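PDB 2J0W: lysine-sensitive aspartokinase 3 from Escherichia coli, which catalyses the ATP-dependent phosphorylation of L-aspartate to 4-phospho-L-aspartate, the first step of lysine biosynthesis, and is feedback-inhibited by lysine. Local coordinates for residues A[228-234]-A[440-444]; A[245-249]-A[264-268]; A[251-256]-A[301-305]; A[391-397]-A[420-426]. All blocks are in the same frame, centred on the assembly; numbering follows the deposited sequence.

Contact 1: residues A[228-234]-A[440-444]; sequences TTDPRVV and VQKLH. With ADP (adenosine-5'-diphosphate), chain D.
Thr228 OG1 meets His444 NE2 at the imidazole edge, near the ring plane, and is also bonded to the backbone N of Lys238. The 2.4 Å between Thr228 OG1 and His444 NE2 is too short to trust, and either atom could be the donor. His444 reaches the loop from helix 436-448 with its CG anti to the backbone N (chi1 -166°). Val234 covers one face of this ring, its CG1 lying 3.4 Å from CE1 of His444, while CG2 of Thr229 stands 3.7 Å from CD2 of His444. The ring's other nitrogen, ND1, is bonded to the carboxylate of Glu449. One turn earlier in the helix, CG1 of Val440 packs 3.9 Å from CG2 of Val234. Thr229 OG1 turns instead to the carbonyl of Leu302.

Away from the helix the loop faces ADP. Asp230 OD1 accepts the backbone N-H of Arg232 at 2.7 Å through its anti lone pair, making an Asx turn, and takes a weak bond from O2' of the nucleotide. With an alanine in place of Asp230, the N-H of Arg232 would probably be left without its side-chain acceptor, the weak bond from O2' would go too, and the turn beside the ribose would be freer to move. The backbone O of Asp230 accepts from both Val233 N and Val234 N. Arg232 NH2 donates to O3' of ADP at 3.2 Å and pairs with Asp222. The arrangement is that of a nucleotide-binding loop in the amino acid kinase fold, backed here by an ACT-domain helix.

Contact 2: residues A[245-249]-A[264-268]; sequences FAEAA and LLPAV
Phe245 and Leu264 lead the packing of two antiparallel helices in the amino acid kinase fold, 245-253 and 264-270. The axes of the short segments approach to 10.4 Å and run at 172° to each other. No hydrogen bond crosses between them, so the union is made by apolar contacts.

The aromatic contacts all centre on Phe245. One face of its ring lies against the backbone of the facing helix, at CA of Val268 and the carbonyl carbon of Ala267. CE1 of Phe245 comes 3.6 Å from CB of Ala267, and at the root of the side chain CB of Phe245 lies 3.7 Å from CG2 of Val268. CD2 of Leu264 approaches the ring obliquely, 4.2 Å from CD1 of Phe245. A serine in place of Phe245 would probably open a gap between the helices, leaving Ala267 and Val268 without the flat surface they pack on. Val289 of strand 287-290 touches both Phe245 and Leu264, tying the pair to the sheet beside them, and Pro266 meets helix 200-211 elsewhere on its helix.

The aliphatic contacts belong to the other branch of Leu264. With CG beside the backbone N (chi1 -55°) and the chain then extended, CD1 of Leu264 is carried across to the first turn of the opposite helix. There it lies 3.8 Å from CB of Ala248 and 3.9 Å from CB of Ala249, and closer still, at 3.2 Å, to the backbone N of Ala249.

Contact 3: residues A[251-256]-A[301-305]; sequences MATFGA and ALALR
The C-terminal end of helix 245-253, with Met251 and Thr253, and the turn after it meet strand 299-313 at Ala301, Ala303 and Arg305, where the kinase portion of the chain joins the ACT region. Met251 bends at chi3 (78°), which brings its CE 3.4 Å from CB of Ala301; the same side chain touches ADP. Farther along the strand, CB of Ala303 packs against the turn, 3.6 Å from O of Phe254 and 4.1 Å from its CB.

The helix ends in a Schellman motif: Ala256 N bonds to Met251 O, Gly255 N to Ala252 O, and Gly255 takes a positive phi of 136°. Any CB on Gly255 would collide with Leu304 O, and the CA of Gly255 already makes a CA-H...O contact of 3.1 Å with that oxygen.

Arg305 supplies the polar contact. Its NH1 donates to Thr253 O at 2.8 Å; the oxygen lies near the guanidinium plane, although the donor is tilted 31° from the carbonyl plane. The same NH1 forms a salt bridge with Asp340, a residue of the lysine-inhibitor site. The Phe254 ring comes obliquely to this guanidinium, its CD2 3.8 Å from NH1 of Arg305, and packs on Ser345 of the second subunit.

Contact 4: residues A[391-397]-A[420-426]; sequences LIGNDLS and YGASSHN
Gly393 and His425 hold each other by two hydrogen bonds of opposite sense. Gly393 N donates to His425 O at 2.7 Å, in the carbonyl plane, while ND1 of the His425 ring donates to Gly393 O, also at 2.7 Å and nearly along the C=O axis. His425 CG lies anti to the carbonyl carbon (chi1 -78°), which swings ND1 round to Gly393 O. That oxygen lies close to the imidazole plane, and with an N-H...O angle of 158° the bond is fairly straight. OD1 of Asn394 comes to the same ring edge, 3.2 Å from CE1 of His425, with its amide plane almost perpendicular to the ring. A longer bond joins Leu396 N to Ser424 O at 3.3 Å, the donor standing above the carbonyl plane. CD1 of Leu396 covers the backbone of His425, 3.5 Å from its O.

Ile392 and Asn426 form an antiparallel non-hydrogen-bonded pair whose CA atoms make CA-H...O contacts, Asn426 CA to Leu391 O (3.1 Å) and Ile392 CA to His425 O (3.2 Å). In the second shell, Ser423 OG accepts the N-H of His425, an ST turn, and is itself bonded to Glu250; Asn394 ND2 is held by Pro297 O. Asn426 ND2 bonds to Glu250 of its own chain and to Ser345 of the second subunit, and Tyr420 pairs with a strand of that subunit, continuing the ACT sheet across the dimer.

Because ND1 of His425 donates to a carbonyl, it must carry a proton, and its bond ties the loop to Gly393 through a side chain, beside the backbone bond from Gly393 N.

In the fold
Contact 1 closes the longest loop, from 228-234 to 440-444, and contacts 2, 3 and 4 are nested inside it. Contacts 2 and 3 share helix 245-253 and alternate along the chain, about 13 Å apart between centres; contact 4 opens after both have closed. Contact 3, its centre about 11 Å from that of contact 1 and about 13 Å from that of contact 4, touches the first through strand 299-313 and the second through that strand, helix 245-253 and the turn after it. Contact 2 also touches contact 4, through Ala246 and Glu247. Helix 245-253, whose Met251 touches ADP, packs on the ACT sheet, which continues into the second subunit, consistent with coupling between lysine binding and the kinase site.

Contact 1: residues A[228-234]-A[440-444]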
# COMPACT_ATOMS: atom_id res chain seq x y z
N THR A 228 -1.20 -22.91 15.64
CA THR A 228 -0.27 -21.88 15.18
C THR A 228 -0.15 -21.88 13.66
O THR A 228 0.64 -21.14 13.08
CB THR A 228 1.13 -22.09 15.78
OG1 THR A 228 1.62 -23.39 15.41
CG2 THR A 228 1.08 -21.95 17.30
N THR A 229 -0.94 -22.73 13.02
CA THR A 229 -0.97 -22.80 11.57
C THR A 229 -1.72 -24.07 11.19
O THR A 229 -1.87 -24.98 12.01
CB THR A 229 0.44 -22.83 10.97
OG1 THR A 229 0.38 -22.44 9.59
CG2 THR A 229 1.03 -24.20 11.07
N ASP A 230 -2.20 -24.13 9.96
CA ASP A 230 -2.95 -25.28 9.49
C ASP A 230 -2.19 -26.58 9.80
O ASP A 230 -1.09 -26.82 9.28
CB ASP A 230 -3.19 -25.16 7.98
CG ASP A 230 -4.25 -26.13 7.48
OD1 ASP A 230 -4.22 -27.32 7.85
OD2 ASP A 230 -5.13 -25.70 6.69
N PRO A 231 -2.78 -27.44 10.65
CA PRO A 231 -2.17 -28.71 11.02
C PRO A 231 -1.93 -29.57 9.80
O PRO A 231 -1.08 -30.46 9.81
CB PRO A 231 -3.21 -29.33 11.96
CG PRO A 231 -3.76 -28.14 12.63
CD PRO A 231 -4.00 -27.22 11.44
N ARG A 232 -2.67 -29.29 8.74
CA ARG A 232 -2.53 -30.07 7.52
C ARG A 232 -1.31 -29.67 6.73
O ARG A 232 -0.99 -30.31 5.73
CB ARG A 232 -3.76 -29.92 6.64
CG ARG A 232 -5.03 -30.15 7.37
CD ARG A 232 -6.20 -30.23 6.42
NE ARG A 232 -7.43 -30.46 7.18
CZ ARG A 232 -8.58 -30.84 6.65
NH1 ARG A 232 -8.66 -31.05 5.34
NH2 ARG A 232 -9.64 -31.02 7.43
N VAL A 233 -0.65 -28.61 7.17
CA VAL A 233 0.58 -28.15 6.51
C VAL A 233 1.78 -28.30 7.44
O VAL A 233 2.87 -28.65 7.00
CB VAL A 233 0.52 -26.67 6.09
CG1 VAL A 233 1.46 -26.44 4.90
CG2 VAL A 233 -0.90 -26.25 5.77
N VAL A 234 1.55 -28.03 8.72
CA VAL A 234 2.59 -28.14 9.73
C VAL A 234 2.15 -29.15 10.77
O VAL A 234 1.34 -28.85 11.65
CB VAL A 234 2.86 -26.76 10.41
CG1 VAL A 234 3.99 -26.86 11.44
CG2 VAL A 234 3.21 -25.75 9.34
N VAL A 440 5.76 -21.96 4.71
CA VAL A 440 5.02 -22.01 5.97
C VAL A 440 5.73 -22.91 6.97
O VAL A 440 5.79 -22.62 8.18
CB VAL A 440 3.61 -22.55 5.75
CG1 VAL A 440 2.87 -22.65 7.07
CG2 VAL A 440 2.89 -21.65 4.79
N GLN A 441 6.28 -24.00 6.46
CA GLN A 441 7.00 -24.95 7.29
C GLN A 441 8.31 -24.33 7.76
O GLN A 441 8.57 -24.27 8.96
CB GLN A 441 7.26 -26.23 6.49
CG GLN A 441 6.01 -27.06 6.22
CD GLN A 441 6.11 -27.89 4.95
OE1 GLN A 441 5.23 -28.71 4.66
NE2 GLN A 441 7.17 -27.68 4.17
N LYS A 442 9.12 -23.86 6.82
CA LYS A 442 10.38 -23.26 7.21
C LYS A 442 10.22 -22.20 8.29
O LYS A 442 10.96 -22.21 9.27
CB LYS A 442 11.08 -22.66 5.99
CG LYS A 442 11.74 -23.71 5.11
CD LYS A 442 12.76 -24.54 5.88
CE LYS A 442 13.38 -25.62 4.99
NZ LYS A 442 13.92 -25.05 3.72
N LEU A 443 9.26 -21.30 8.13
CA LEU A 443 9.02 -20.24 9.12
C LEU A 443 8.66 -20.80 10.48
O LEU A 443 9.36 -20.60 11.47
CB LEU A 443 7.89 -19.32 8.68
CG LEU A 443 8.07 -18.45 7.44
CD1 LEU A 443 6.80 -17.65 7.25
CD2 LEU A 443 9.26 -17.52 7.60
N HIS A 444 7.52 -21.48 10.51
CA HIS A 444 6.97 -22.10 11.71
C HIS A 444 8.06 -22.78 12.52
O HIS A 444 8.13 -22.64 13.76
CB HIS A 444 5.91 -23.13 11.30
CG HIS A 444 5.05 -23.60 12.42
ND1 HIS A 444 5.32 -24.73 13.15
CD2 HIS A 444 3.94 -23.04 12.98
CE1 HIS A 444 4.42 -24.86 14.11
NE2 HIS A 444 3.58 -23.85 14.03
PB ADP D . -15.93 -27.06 9.58
O1B ADP D . -15.94 -27.56 10.98
O2B ADP D . -16.92 -27.78 8.71
O3B ADP D . -16.16 -25.51 9.53
PA ADP D . -13.52 -26.68 7.99
O1A ADP D . -12.88 -27.67 7.09
O2A ADP D . -14.29 -25.58 7.32
O3A ADP D . -14.48 -27.40 9.01
O5' ADP D . -12.26 -26.14 8.84
C5' ADP D . -11.45 -26.85 9.83
C4' ADP D . -10.05 -26.95 9.26
O4' ADP D . -9.36 -25.70 8.94
C3' ADP D . -9.00 -27.70 10.05
O3' ADP D . -9.43 -29.08 9.95
C2' ADP D . -7.76 -27.34 9.27
O2' ADP D . -7.60 -28.16 8.13
C1' ADP D . -7.96 -25.92 8.87
N9 ADP D . -7.09 -24.88 9.60
C8 ADP D . -6.41 -23.95 8.91
N7 ADP D . -5.70 -23.11 9.64
C5 ADP D . -5.94 -23.52 10.89
C6 ADP D . -5.44 -23.01 12.15
N6 ADP D . -4.65 -22.00 12.26
N1 ADP D . -5.90 -23.70 13.28
C2 ADP D . -6.77 -24.80 13.21
N3 ADP D . -7.24 -25.28 12.02
C4 ADP D . -6.81 -24.63 10.92

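Contact 2: residues A[245-249]-A[264-268]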
# COMPACT_ATOMS: atom_id res chain seq x y z
N PHE A 245 -9.62 -11.49 19.90
CA PHE A 245 -10.36 -11.13 18.68
C PHE A 245 -9.54 -10.68 17.47
O PHE A 245 -9.48 -11.40 16.46
CB PHE A 245 -11.40 -10.07 19.01
CG PHE A 245 -12.56 -10.59 19.80
CD1 PHE A 245 -13.04 -11.89 19.57
CD2 PHE A 245 -13.21 -9.79 20.73
CE1 PHE A 245 -14.14 -12.36 20.25
CE2 PHE A 245 -14.32 -10.26 21.43
CZ PHE A 245 -14.79 -11.55 21.19
N ALA A 246 -8.92 -9.51 17.55
CA ALA A 246 -8.16 -9.02 16.41
C ALA A 246 -7.09 -10.00 15.97
O ALA A 246 -6.85 -10.17 14.77
CB ALA A 246 -7.56 -7.65 16.71
N GLU A 247 -6.43 -10.65 16.92
CA GLU A 247 -5.41 -11.61 16.54
C GLU A 247 -5.98 -12.63 15.58
O GLU A 247 -5.54 -12.78 14.45
CB GLU A 247 -4.86 -12.35 17.76
CG GLU A 247 -3.75 -11.64 18.47
CD GLU A 247 -3.38 -12.35 19.75
OE1 GLU A 247 -4.09 -12.15 20.76
OE2 GLU A 247 -2.40 -13.11 19.72
N ALA A 248 -6.98 -13.34 16.08
CA ALA A 248 -7.67 -14.39 15.33
C ALA A 248 -8.40 -13.84 14.12
O ALA A 248 -8.38 -14.45 13.05
CB ALA A 248 -8.65 -15.09 16.24
N ALA A 249 -9.06 -12.70 14.32
CA ALA A 249 -9.80 -12.04 13.27
C ALA A 249 -8.91 -11.98 12.05
O ALA A 249 -9.33 -12.32 10.94
CB ALA A 249 -10.18 -10.64 13.70
N LEU A 264 -15.96 -13.37 13.55
CA LEU A 264 -15.66 -12.46 14.65
C LEU A 264 -16.23 -11.04 14.61
O LEU A 264 -16.23 -10.35 15.63
CB LEU A 264 -14.13 -12.42 14.85
CG LEU A 264 -13.50 -13.81 15.07
CD1 LEU A 264 -11.97 -13.76 15.09
CD2 LEU A 264 -14.04 -14.40 16.36
N LEU A 265 -16.73 -10.60 13.46
CA LEU A 265 -17.31 -9.26 13.41
C LEU A 265 -18.39 -9.13 14.48
O LEU A 265 -18.39 -8.18 15.25
CB LEU A 265 -17.92 -8.95 12.04
CG LEU A 265 -16.95 -8.61 10.91
CD1 LEU A 265 -17.77 -8.32 9.63
CD2 LEU A 265 -16.08 -7.41 11.32
N PRO A 266 -19.34 -10.07 14.51
CA PRO A 266 -20.37 -9.94 15.55
C PRO A 266 -19.73 -10.16 16.92
O PRO A 266 -20.11 -9.53 17.90
CB PRO A 266 -21.37 -11.04 15.19
CG PRO A 266 -21.24 -11.14 13.70
CD PRO A 266 -19.74 -11.08 13.51
N ALA A 267 -18.75 -11.06 16.97
CA ALA A 267 -18.06 -11.37 18.22
C ALA A 267 -17.53 -10.09 18.87
O ALA A 267 -17.78 -9.83 20.04
CB ALA A 267 -16.90 -12.33 17.96
N VAL A 268 -16.80 -9.31 18.08
CA VAL A 268 -16.23 -8.05 18.54
C VAL A 268 -17.32 -7.05 18.88
O VAL A 268 -17.27 -6.38 19.91
CB VAL A 268 -15.32 -7.42 17.46
CG1 VAL A 268 -14.89 -6.03 17.89
CG2 VAL A 268 -14.10 -8.30 17.24

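Contact 3: residues A[251-256]-A[301-305]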
# COMPACT_ATOMS: atom_id res chain seq x y z
N MET A 251 -6.23 -13.82 11.59
CA MET A 251 -5.81 -15.17 11.23
C MET A 251 -6.80 -15.71 10.22
O MET A 251 -6.42 -16.25 9.17
CB MET A 251 -5.80 -16.11 12.44
CG MET A 251 -4.60 -15.98 13.36
SD MET A 251 -4.51 -17.34 14.53
CE MET A 251 -3.85 -18.67 13.46
N ALA A 252 -8.09 -15.56 10.53
CA ALA A 252 -9.12 -16.04 9.64
C ALA A 252 -9.01 -15.31 8.31
O ALA A 252 -8.93 -15.93 7.25
CB ALA A 252 -10.50 -15.81 10.26
N THR A 253 -8.96 -13.98 8.39
CA THR A 253 -8.89 -13.16 7.20
C THR A 253 -7.76 -13.53 6.26
O THR A 253 -7.92 -13.44 5.04
CB THR A 253 -8.74 -11.68 7.57
OG1 THR A 253 -9.86 -11.28 8.37
CG2 THR A 253 -8.70 -10.82 6.31
N PHE A 254 -6.63 -13.96 6.80
CA PHE A 254 -5.50 -14.31 5.95
C PHE A 254 -5.32 -15.79 5.65
O PHE A 254 -4.28 -16.18 5.11
CB PHE A 254 -4.22 -13.73 6.53
CG PHE A 254 -4.22 -12.23 6.58
CD1 PHE A 254 -3.93 -11.55 7.77
CD2 PHE A 254 -4.55 -11.48 5.46
CE1 PHE A 254 -3.98 -10.16 7.83
CE2 PHE A 254 -4.60 -10.08 5.52
CZ PHE A 254 -4.32 -9.43 6.70
N GLY A 255 -6.31 -16.61 5.98
CA GLY A 255 -6.16 -18.02 5.66
C GLY A 255 -6.54 -19.04 6.70
O GLY A 255 -6.54 -20.23 6.39
N ALA A 256 -6.87 -18.61 7.92
CA ALA A 256 -7.25 -19.54 8.98
C ALA A 256 -8.66 -20.09 8.75
O ALA A 256 -9.61 -19.75 9.47
CB ALA A 256 -7.16 -18.86 10.33
N ALA A 301 0.94 -17.04 15.18
CA ALA A 301 0.87 -18.05 14.14
C ALA A 301 1.12 -17.54 12.74
O ALA A 301 1.40 -16.37 12.52
CB ALA A 301 -0.48 -18.72 14.19
N LEU A 302 1.03 -18.46 11.79
CA LEU A 302 1.20 -18.17 10.38
C LEU A 302 -0.09 -18.62 9.70
O LEU A 302 -0.69 -19.61 10.09
CB LEU A 302 2.38 -18.96 9.82
CG LEU A 302 3.73 -18.71 10.50
CD1 LEU A 302 4.75 -19.69 9.96
CD2 LEU A 302 4.18 -17.27 10.26
N ALA A 303 -0.50 -17.87 8.69
CA ALA A 303 -1.72 -18.17 7.94
C ALA A 303 -1.41 -18.13 6.45
O ALA A 303 -0.67 -17.27 5.98
CB ALA A 303 -2.81 -17.17 8.27
N LEU A 304 -1.98 -19.08 5.72
CA LEU A 304 -1.77 -19.19 4.28
C LEU A 304 -3.08 -18.95 3.53
O LEU A 304 -4.12 -19.49 3.90
CB LEU A 304 -1.23 -20.57 3.95
CG LEU A 304 -1.10 -20.99 2.49
CD1 LEU A 304 0.08 -20.27 1.83
CD2 LEU A 304 -0.89 -22.50 2.44
N ARG A 305 -3.03 -18.12 2.49
CA ARG A 305 -4.20 -17.84 1.67
C ARG A 305 -3.77 -18.11 0.23
O ARG A 305 -2.98 -17.37 -0.35
CB ARG A 305 -4.65 -16.39 1.83
CG ARG A 305 -6.14 -16.19 1.58
CD ARG A 305 -6.63 -14.84 2.08
NE ARG A 305 -6.21 -13.72 1.24
CZ ARG A 305 -6.42 -12.45 1.54
NH1 ARG A 305 -7.06 -12.14 2.67
NH2 ARG A 305 -6.01 -11.49 0.74

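Contact 4: residues A[391-397]-A[420-426]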
# COMPACT_ATOMS: atom_id res chain seq x y z
N LEU A 391 1.95 -13.38 9.03
CA LEU A 391 2.45 -13.67 10.36
C LEU A 391 1.64 -12.82 11.32
O LEU A 391 1.63 -11.60 11.23
CB LEU A 391 3.91 -13.28 10.52
CG LEU A 391 4.31 -13.21 12.01
CD1 LEU A 391 4.26 -14.60 12.62
CD2 LEU A 391 5.69 -12.62 12.15
N ILE A 392 0.97 -13.47 12.25
CA ILE A 392 0.17 -12.72 13.19
C ILE A 392 0.79 -12.76 14.57
O ILE A 392 1.27 -13.80 15.03
CB ILE A 392 -1.25 -13.24 13.24
CG1 ILE A 392 -1.89 -13.01 11.88
CG2 ILE A 392 -2.05 -12.56 14.36
CD1 ILE A 392 -3.36 -13.21 11.86
N GLY A 393 0.77 -11.60 15.22
CA GLY A 393 1.33 -11.48 16.55
C GLY A 393 0.90 -10.16 17.15
O GLY A 393 -0.22 -9.69 16.92
N ASN A 394 1.81 -9.54 17.90
CA ASN A 394 1.49 -8.29 18.56
C ASN A 394 2.66 -7.32 18.58
O ASN A 394 3.79 -7.70 18.88
CB ASN A 394 1.00 -8.61 19.97
CG ASN A 394 -0.05 -9.71 19.97
OD1 ASN A 394 -1.22 -9.47 19.70
ND2 ASN A 394 0.38 -10.94 20.25
N ASP A 395 2.38 -6.06 18.25
CA ASP A 395 3.41 -5.02 18.23
C ASP A 395 4.63 -5.35 17.36
O ASP A 395 5.76 -5.04 17.72
CB ASP A 395 3.86 -4.73 19.66
CG ASP A 395 2.71 -4.34 20.56
OD1 ASP A 395 2.96 -4.07 21.75
OD2 ASP A 395 1.57 -4.29 20.07
N LEU A 396 4.38 -5.98 16.22
CA LEU A 396 5.45 -6.34 15.30
C LEU A 396 6.10 -5.08 14.72
O LEU A 396 7.29 -5.07 14.40
CB LEU A 396 4.90 -7.19 14.16
CG LEU A 396 4.07 -8.41 14.57
CD1 LEU A 396 3.55 -9.13 13.33
CD2 LEU A 396 4.92 -9.33 15.39
N SER A 397 5.30 -4.01 14.59
CA SER A 397 5.76 -2.74 14.03
C SER A 397 6.73 -1.97 14.92
O SER A 397 7.69 -1.39 14.42
CB SER A 397 4.56 -1.85 13.69
OG SER A 397 3.72 -1.65 14.82
N TYR A 420 3.54 -4.48 4.90
CA TYR A 420 3.69 -4.40 6.34
C TYR A 420 3.81 -2.99 6.87
O TYR A 420 4.46 -2.13 6.25
CB TYR A 420 4.92 -5.20 6.75
CG TYR A 420 5.39 -5.00 8.17
CD1 TYR A 420 4.53 -5.20 9.25
CD2 TYR A 420 6.71 -4.63 8.43
CE1 TYR A 420 4.98 -5.04 10.55
CE2 TYR A 420 7.17 -4.48 9.73
CZ TYR A 420 6.30 -4.68 10.78
OH TYR A 420 6.77 -4.55 12.06
N GLY A 421 3.18 -2.75 8.02
CA GLY A 421 3.24 -1.44 8.66
C GLY A 421 1.89 -0.84 8.98
O GLY A 421 1.79 0.08 9.79
N ALA A 422 0.85 -1.37 8.35
CA ALA A 422 -0.49 -0.86 8.56
C ALA A 422 -1.14 -1.42 9.82
O ALA A 422 -2.08 -0.84 10.35
CB ALA A 422 -1.35 -1.16 7.35
N SER A 423 -0.64 -2.56 10.28
CA SER A 423 -1.18 -3.18 11.49
C SER A 423 -0.10 -3.74 12.38
O SER A 423 0.84 -4.40 11.92
CB SER A 423 -2.19 -4.27 11.11
OG SER A 423 -2.70 -4.89 12.27
N SER A 424 -0.22 -3.46 13.67
CA SER A 424 0.78 -3.96 14.60
C SER A 424 0.53 -5.43 14.92
O SER A 424 1.11 -5.97 15.85
CB SER A 424 0.75 -3.13 15.89
OG SER A 424 -0.55 -3.12 16.47
N HIS A 425 -0.34 -6.06 14.14
CA HIS A 425 -0.65 -7.47 14.36
C HIS A 425 -0.16 -8.39 13.26
O HIS A 425 0.04 -9.58 13.51
CB HIS A 425 -2.16 -7.69 14.51
CG HIS A 425 -2.71 -7.32 15.85
ND1 HIS A 425 -2.39 -8.02 17.00
CD2 HIS A 425 -3.58 -6.35 16.22
CE1 HIS A 425 -3.06 -7.50 18.02
NE2 HIS A 425 -3.79 -6.49 17.57
N ASN A 426 0.07 -7.87 12.06
CA ASN A 426 0.51 -8.76 10.98
C ASN A 426 1.54 -8.24 9.99
O ASN A 426 1.74 -7.04 9.82
CB ASN A 426 -0.69 -9.21 10.17
CG ASN A 426 -1.06 -8.20 9.10
OD1 ASN A 426 -0.27 -7.94 8.18
ND2 ASN A 426 -2.24 -7.60 9.22